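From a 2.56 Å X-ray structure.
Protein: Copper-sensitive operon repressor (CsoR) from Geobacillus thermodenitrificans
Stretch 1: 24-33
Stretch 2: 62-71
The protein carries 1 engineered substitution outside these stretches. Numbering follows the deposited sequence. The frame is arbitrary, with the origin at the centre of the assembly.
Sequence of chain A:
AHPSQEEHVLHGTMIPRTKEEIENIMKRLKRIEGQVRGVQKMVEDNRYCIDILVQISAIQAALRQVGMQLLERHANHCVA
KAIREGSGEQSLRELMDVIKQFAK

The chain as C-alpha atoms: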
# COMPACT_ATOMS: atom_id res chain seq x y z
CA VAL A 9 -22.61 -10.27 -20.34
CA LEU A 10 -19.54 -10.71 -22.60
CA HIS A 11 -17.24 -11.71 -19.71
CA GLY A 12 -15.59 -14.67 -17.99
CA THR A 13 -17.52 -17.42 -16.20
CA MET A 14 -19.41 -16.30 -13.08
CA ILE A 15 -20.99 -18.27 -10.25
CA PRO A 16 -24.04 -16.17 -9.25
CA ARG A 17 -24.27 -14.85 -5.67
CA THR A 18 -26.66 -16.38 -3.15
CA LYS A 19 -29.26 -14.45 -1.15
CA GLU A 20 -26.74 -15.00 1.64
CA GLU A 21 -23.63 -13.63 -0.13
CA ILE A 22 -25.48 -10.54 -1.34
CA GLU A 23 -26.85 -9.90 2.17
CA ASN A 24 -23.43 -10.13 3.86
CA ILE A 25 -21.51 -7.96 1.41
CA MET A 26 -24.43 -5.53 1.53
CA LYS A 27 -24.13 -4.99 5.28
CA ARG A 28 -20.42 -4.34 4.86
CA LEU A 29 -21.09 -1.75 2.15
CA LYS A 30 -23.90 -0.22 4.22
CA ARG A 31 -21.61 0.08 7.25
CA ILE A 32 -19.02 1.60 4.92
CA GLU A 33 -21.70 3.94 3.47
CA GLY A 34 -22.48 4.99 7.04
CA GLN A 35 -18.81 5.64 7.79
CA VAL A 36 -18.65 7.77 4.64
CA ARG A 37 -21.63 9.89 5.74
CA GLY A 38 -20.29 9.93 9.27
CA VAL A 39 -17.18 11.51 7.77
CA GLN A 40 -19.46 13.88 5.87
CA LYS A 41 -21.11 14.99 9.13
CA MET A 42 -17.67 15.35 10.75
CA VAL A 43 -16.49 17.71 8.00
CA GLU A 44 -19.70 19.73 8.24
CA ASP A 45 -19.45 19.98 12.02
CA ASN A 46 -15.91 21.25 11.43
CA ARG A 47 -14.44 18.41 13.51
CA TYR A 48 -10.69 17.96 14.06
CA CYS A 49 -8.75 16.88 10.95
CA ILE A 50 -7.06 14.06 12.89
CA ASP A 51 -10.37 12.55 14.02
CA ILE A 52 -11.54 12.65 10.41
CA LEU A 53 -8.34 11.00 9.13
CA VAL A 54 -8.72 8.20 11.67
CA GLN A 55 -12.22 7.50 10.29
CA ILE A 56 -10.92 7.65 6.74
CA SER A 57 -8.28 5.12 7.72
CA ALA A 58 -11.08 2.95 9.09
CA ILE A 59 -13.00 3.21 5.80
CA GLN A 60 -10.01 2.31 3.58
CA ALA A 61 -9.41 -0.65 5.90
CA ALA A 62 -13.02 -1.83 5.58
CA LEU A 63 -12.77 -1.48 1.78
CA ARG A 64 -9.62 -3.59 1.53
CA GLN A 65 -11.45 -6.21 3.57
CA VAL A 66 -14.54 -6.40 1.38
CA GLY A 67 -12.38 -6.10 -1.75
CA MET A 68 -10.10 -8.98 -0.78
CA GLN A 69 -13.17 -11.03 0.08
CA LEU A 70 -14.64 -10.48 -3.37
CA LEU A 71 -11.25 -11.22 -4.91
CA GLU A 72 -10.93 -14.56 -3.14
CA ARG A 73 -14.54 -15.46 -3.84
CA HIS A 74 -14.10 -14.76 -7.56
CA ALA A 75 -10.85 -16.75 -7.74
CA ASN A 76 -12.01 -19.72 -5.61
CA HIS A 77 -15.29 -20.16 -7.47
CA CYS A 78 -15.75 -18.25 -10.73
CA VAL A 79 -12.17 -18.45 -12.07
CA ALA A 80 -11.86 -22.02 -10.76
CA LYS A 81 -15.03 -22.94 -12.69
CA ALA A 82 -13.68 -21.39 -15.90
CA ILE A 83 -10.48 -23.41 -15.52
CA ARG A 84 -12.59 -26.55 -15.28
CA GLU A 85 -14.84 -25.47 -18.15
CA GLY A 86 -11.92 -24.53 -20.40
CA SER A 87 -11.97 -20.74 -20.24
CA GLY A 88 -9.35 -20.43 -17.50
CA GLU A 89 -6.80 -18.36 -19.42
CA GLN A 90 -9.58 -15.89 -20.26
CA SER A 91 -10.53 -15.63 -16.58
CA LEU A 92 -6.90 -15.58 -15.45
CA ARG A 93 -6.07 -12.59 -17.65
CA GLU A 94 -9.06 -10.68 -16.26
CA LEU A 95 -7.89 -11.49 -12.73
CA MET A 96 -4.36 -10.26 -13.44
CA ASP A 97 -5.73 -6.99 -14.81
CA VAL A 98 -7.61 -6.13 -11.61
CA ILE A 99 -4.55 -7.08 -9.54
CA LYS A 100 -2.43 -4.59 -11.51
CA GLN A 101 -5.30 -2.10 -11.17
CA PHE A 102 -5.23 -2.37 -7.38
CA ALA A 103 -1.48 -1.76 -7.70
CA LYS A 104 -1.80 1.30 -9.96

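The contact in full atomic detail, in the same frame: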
# COMPACT_ATOMS: atom_id res chain seq x y z
N ASN A 24 -24.63 -10.38 3.05
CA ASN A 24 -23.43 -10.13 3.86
C ASN A 24 -22.60 -8.97 3.35
O ASN A 24 -22.32 -8.02 4.09
CB ASN A 24 -22.57 -11.39 3.95
CG ASN A 24 -23.31 -12.57 4.54
OD1 ASN A 24 -23.31 -13.66 3.99
ND2 ASN A 24 -23.96 -12.34 5.68
N ILE A 25 -22.21 -9.05 2.08
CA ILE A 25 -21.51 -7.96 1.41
C ILE A 25 -22.26 -6.65 1.61
O ILE A 25 -21.66 -5.62 1.91
CB ILE A 25 -21.41 -8.22 -0.10
CG1 ILE A 25 -20.69 -9.54 -0.38
CG2 ILE A 25 -20.71 -7.07 -0.80
CD1 ILE A 25 -20.86 -10.02 -1.80
N MET A 26 -23.58 -6.71 1.45
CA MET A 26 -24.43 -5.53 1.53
C MET A 26 -24.30 -4.80 2.87
O MET A 26 -24.24 -3.57 2.91
CB MET A 26 -25.89 -5.92 1.31
CG MET A 26 -26.72 -4.81 0.73
SD MET A 26 -26.07 -4.25 -0.85
CE MET A 26 -27.10 -2.81 -1.09
N LYS A 27 -24.28 -5.57 3.96
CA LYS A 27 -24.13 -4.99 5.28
C LYS A 27 -22.81 -4.24 5.34
O LYS A 27 -22.75 -3.08 5.77
CB LYS A 27 -24.18 -6.07 6.35
N ARG A 28 -21.76 -4.91 4.89
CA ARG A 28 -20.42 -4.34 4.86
C ARG A 28 -20.34 -3.04 4.07
O ARG A 28 -19.68 -2.09 4.49
CB ARG A 28 -19.43 -5.37 4.32
CG ARG A 28 -19.30 -6.60 5.20
CD ARG A 28 -18.38 -7.65 4.59
NE ARG A 28 -17.90 -8.61 5.58
CZ ARG A 28 -16.77 -8.47 6.27
NH1 ARG A 28 -16.00 -7.40 6.07
NH2 ARG A 28 -16.40 -9.38 7.16
N LEU A 29 -21.04 -2.98 2.94
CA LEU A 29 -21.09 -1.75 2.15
C LEU A 29 -21.99 -0.70 2.81
O LEU A 29 -21.71 0.50 2.72
CB LEU A 29 -21.58 -2.05 0.73
CG LEU A 29 -20.85 -3.14 -0.05
CD1 LEU A 29 -21.47 -3.29 -1.44
CD2 LEU A 29 -19.37 -2.86 -0.16
N LYS A 30 -23.06 -1.14 3.46
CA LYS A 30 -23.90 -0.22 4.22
C LYS A 30 -23.09 0.42 5.35
O LYS A 30 -23.04 1.65 5.46
CB LYS A 30 -25.14 -0.92 4.78
CG LYS A 30 -26.23 -1.21 3.75
CD LYS A 30 -26.80 0.06 3.14
CE LYS A 30 -27.77 -0.25 2.02
NZ LYS A 30 -28.93 -1.06 2.49
N ARG A 31 -22.45 -0.41 6.17
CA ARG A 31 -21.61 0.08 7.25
C ARG A 31 -20.60 1.09 6.69
O ARG A 31 -20.46 2.20 7.21
CB ARG A 31 -20.87 -1.07 7.94
N ILE A 32 -19.94 0.70 5.60
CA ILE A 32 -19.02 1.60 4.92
C ILE A 32 -19.71 2.89 4.45
O ILE A 32 -19.17 3.98 4.61
CB ILE A 32 -18.28 0.90 3.77
CG1 ILE A 32 -17.26 -0.10 4.31
CG2 ILE A 32 -17.57 1.91 2.89
CD1 ILE A 32 -16.48 -0.82 3.21
N GLU A 33 -20.91 2.76 3.88
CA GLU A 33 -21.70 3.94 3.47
C GLU A 33 -21.93 4.85 4.68
O GLU A 33 -21.79 6.07 4.59
CB GLU A 33 -23.05 3.54 2.83
CG GLU A 33 -23.88 4.75 2.37
CD GLU A 33 -25.33 4.43 1.99
OE1 GLU A 33 -25.63 3.26 1.67
OE2 GLU A 33 -26.16 5.36 1.99
N ALA A 62 -11.81 -1.05 5.83
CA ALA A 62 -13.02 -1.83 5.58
C ALA A 62 -13.18 -2.16 4.09
O ALA A 62 -13.74 -3.19 3.74
CB ALA A 62 -14.24 -1.11 6.10
N LEU A 63 -12.69 -1.27 3.22
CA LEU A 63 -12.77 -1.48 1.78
C LEU A 63 -11.80 -2.55 1.29
O LEU A 63 -12.15 -3.35 0.43
CB LEU A 63 -12.52 -0.17 1.04
CG LEU A 63 -13.76 0.65 0.73
CD1 LEU A 63 -13.36 1.96 0.11
CD2 LEU A 63 -14.69 -0.12 -0.19
N ARG A 64 -10.58 -2.54 1.83
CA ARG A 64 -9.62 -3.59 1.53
C ARG A 64 -10.19 -4.94 1.91
O ARG A 64 -10.03 -5.93 1.19
CB ARG A 64 -8.31 -3.35 2.28
CG ARG A 64 -7.31 -2.49 1.54
CD ARG A 64 -5.95 -2.49 2.24
NE ARG A 64 -5.98 -1.82 3.53
CZ ARG A 64 -5.82 -0.50 3.70
NH1 ARG A 64 -5.62 0.28 2.65
NH2 ARG A 64 -5.86 0.02 4.92
N GLN A 65 -10.87 -4.98 3.05
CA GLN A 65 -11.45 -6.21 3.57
C GLN A 65 -12.51 -6.75 2.61
O GLN A 65 -12.43 -7.90 2.17
CB GLN A 65 -12.04 -5.98 4.96
CG GLN A 65 -12.24 -7.24 5.79
CD GLN A 65 -12.70 -6.93 7.21
OE1 GLN A 65 -13.34 -7.75 7.86
NE2 GLN A 65 -12.36 -5.74 7.69
N VAL A 66 -13.50 -5.94 2.28
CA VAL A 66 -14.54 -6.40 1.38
C VAL A 66 -13.98 -6.69 -0.02
O VAL A 66 -14.41 -7.63 -0.68
CB VAL A 66 -15.76 -5.44 1.35
CG1 VAL A 66 -15.42 -4.14 0.65
CG2 VAL A 66 -16.94 -6.10 0.67
N GLY A 67 -13.00 -5.90 -0.45
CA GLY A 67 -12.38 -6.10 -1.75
C GLY A 67 -11.63 -7.42 -1.85
O GLY A 67 -11.77 -8.16 -2.83
N MET A 68 -10.83 -7.72 -0.83
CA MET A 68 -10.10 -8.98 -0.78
C MET A 68 -11.08 -10.14 -0.76
O MET A 68 -10.86 -11.16 -1.41
CB MET A 68 -9.21 -9.02 0.46
CG MET A 68 -8.34 -10.27 0.57
SD MET A 68 -7.13 -10.41 -0.77
CE MET A 68 -6.44 -8.75 -0.74
N GLN A 69 -12.18 -9.97 -0.03
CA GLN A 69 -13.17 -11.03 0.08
C GLN A 69 -13.75 -11.35 -1.29
O GLN A 69 -13.88 -12.52 -1.66
CB GLN A 69 -14.29 -10.63 1.04
N LEU A 70 -14.07 -10.31 -2.04
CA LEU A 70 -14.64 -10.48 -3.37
C LEU A 70 -13.60 -11.08 -4.30
O LEU A 70 -13.92 -11.87 -5.19
CB LEU A 70 -15.13 -9.15 -3.93
CG LEU A 70 -16.20 -8.42 -3.12
CD1 LEU A 70 -16.89 -7.37 -3.96
CD2 LEU A 70 -17.22 -9.40 -2.57
N LEU A 71 -12.34 -10.71 -4.09
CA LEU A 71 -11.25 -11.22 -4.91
C LEU A 71 -11.12 -12.73 -4.73
O LEU A 71 -11.08 -13.49 -5.70
CB LEU A 71 -9.95 -10.53 -4.53
CG LEU A 71 -8.76 -10.73 -5.46
CD1 LEU A 71 -9.14 -10.33 -6.86
CD2 LEU A 71 -7.62 -9.88 -4.99

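Two helical segments of one chain, 24-33 and 62-71, pack side by side and nearly antiparallel: their N-to-C directions differ by 160°, the axes approach to 10.5 Å, and together the segments bury 388 Å² against each other. Because the chain directions oppose, Ile32 lies across from Ala62 (CA to CA 6.9 Å) and Arg28 from Val66 (CA to CA 7.1 Å), one turn back along the first helix and one turn forward along the second. Three residues, Ile32, Val66 and Arg28, cover the most surface.

Ile32 gives up the largest area, 77 Å². Its CA-to-CB bond points toward the second helix, and with chi1 in m and chi2 in t the side chain runs out in an extended form. Ile32 CG1 rests 3.7 Å from Ala62 CB, a close fit at a small methyl side chain. Further out, Ile32 CD1 lies 3.9 Å from Leu63 CD2, on the residue after Ala62, and 4.3 Å from Val66 CG1, one turn on; it also lies 3.8 Å from the backbone atom Leu63 N, so the methyl touches the helix surface itself as well as its side chains.

Val66 is the counterpart on the second helix, covering 67 Å² and also pointing toward its partner. Its chi1 is p. Val66 CG1 is the methyl nearer Ile32 and Val66 CG2 the one nearer Ile25, 4.2 Å from Ile25 CG2; Leu29 CD2 lies against both, 4.1 Å from Val66 CG2 and 4.2 Å from Val66 CG1. Val66 thereby touches residues spread over two turns of the first helix. Leu29 sets out sideways, but its end comes nearer and reaches this buried cluster. Beyond it, Ile25 CD1 packs 3.8 Å from Leu70 CD2, extending the apolar seam by another turn.

Arg28, with 66 Å² covered, lies at the exposed border of the contact. Its CA-to-CB bond points toward the second helix, and the aliphatic part of the chain passes Val66 at the limit of contact, Arg28 CD being 4.5 Å from Val66 CG2. The guanidinium continues to Gln65, where Arg28 NH1 donates a weak hydrogen bond to Gln65 OE1 at 3.2 Å, although its N-H...O angle of 162° is close to linear; the acceptor sits at the guanidinium edge, near its plane, where the N-H groups point. It is the only hydrogen bond between the segments. The remaining contacts are mainly apolar, so the helices are joined chiefly by side-chain packing, with one polar link at the exposed margin.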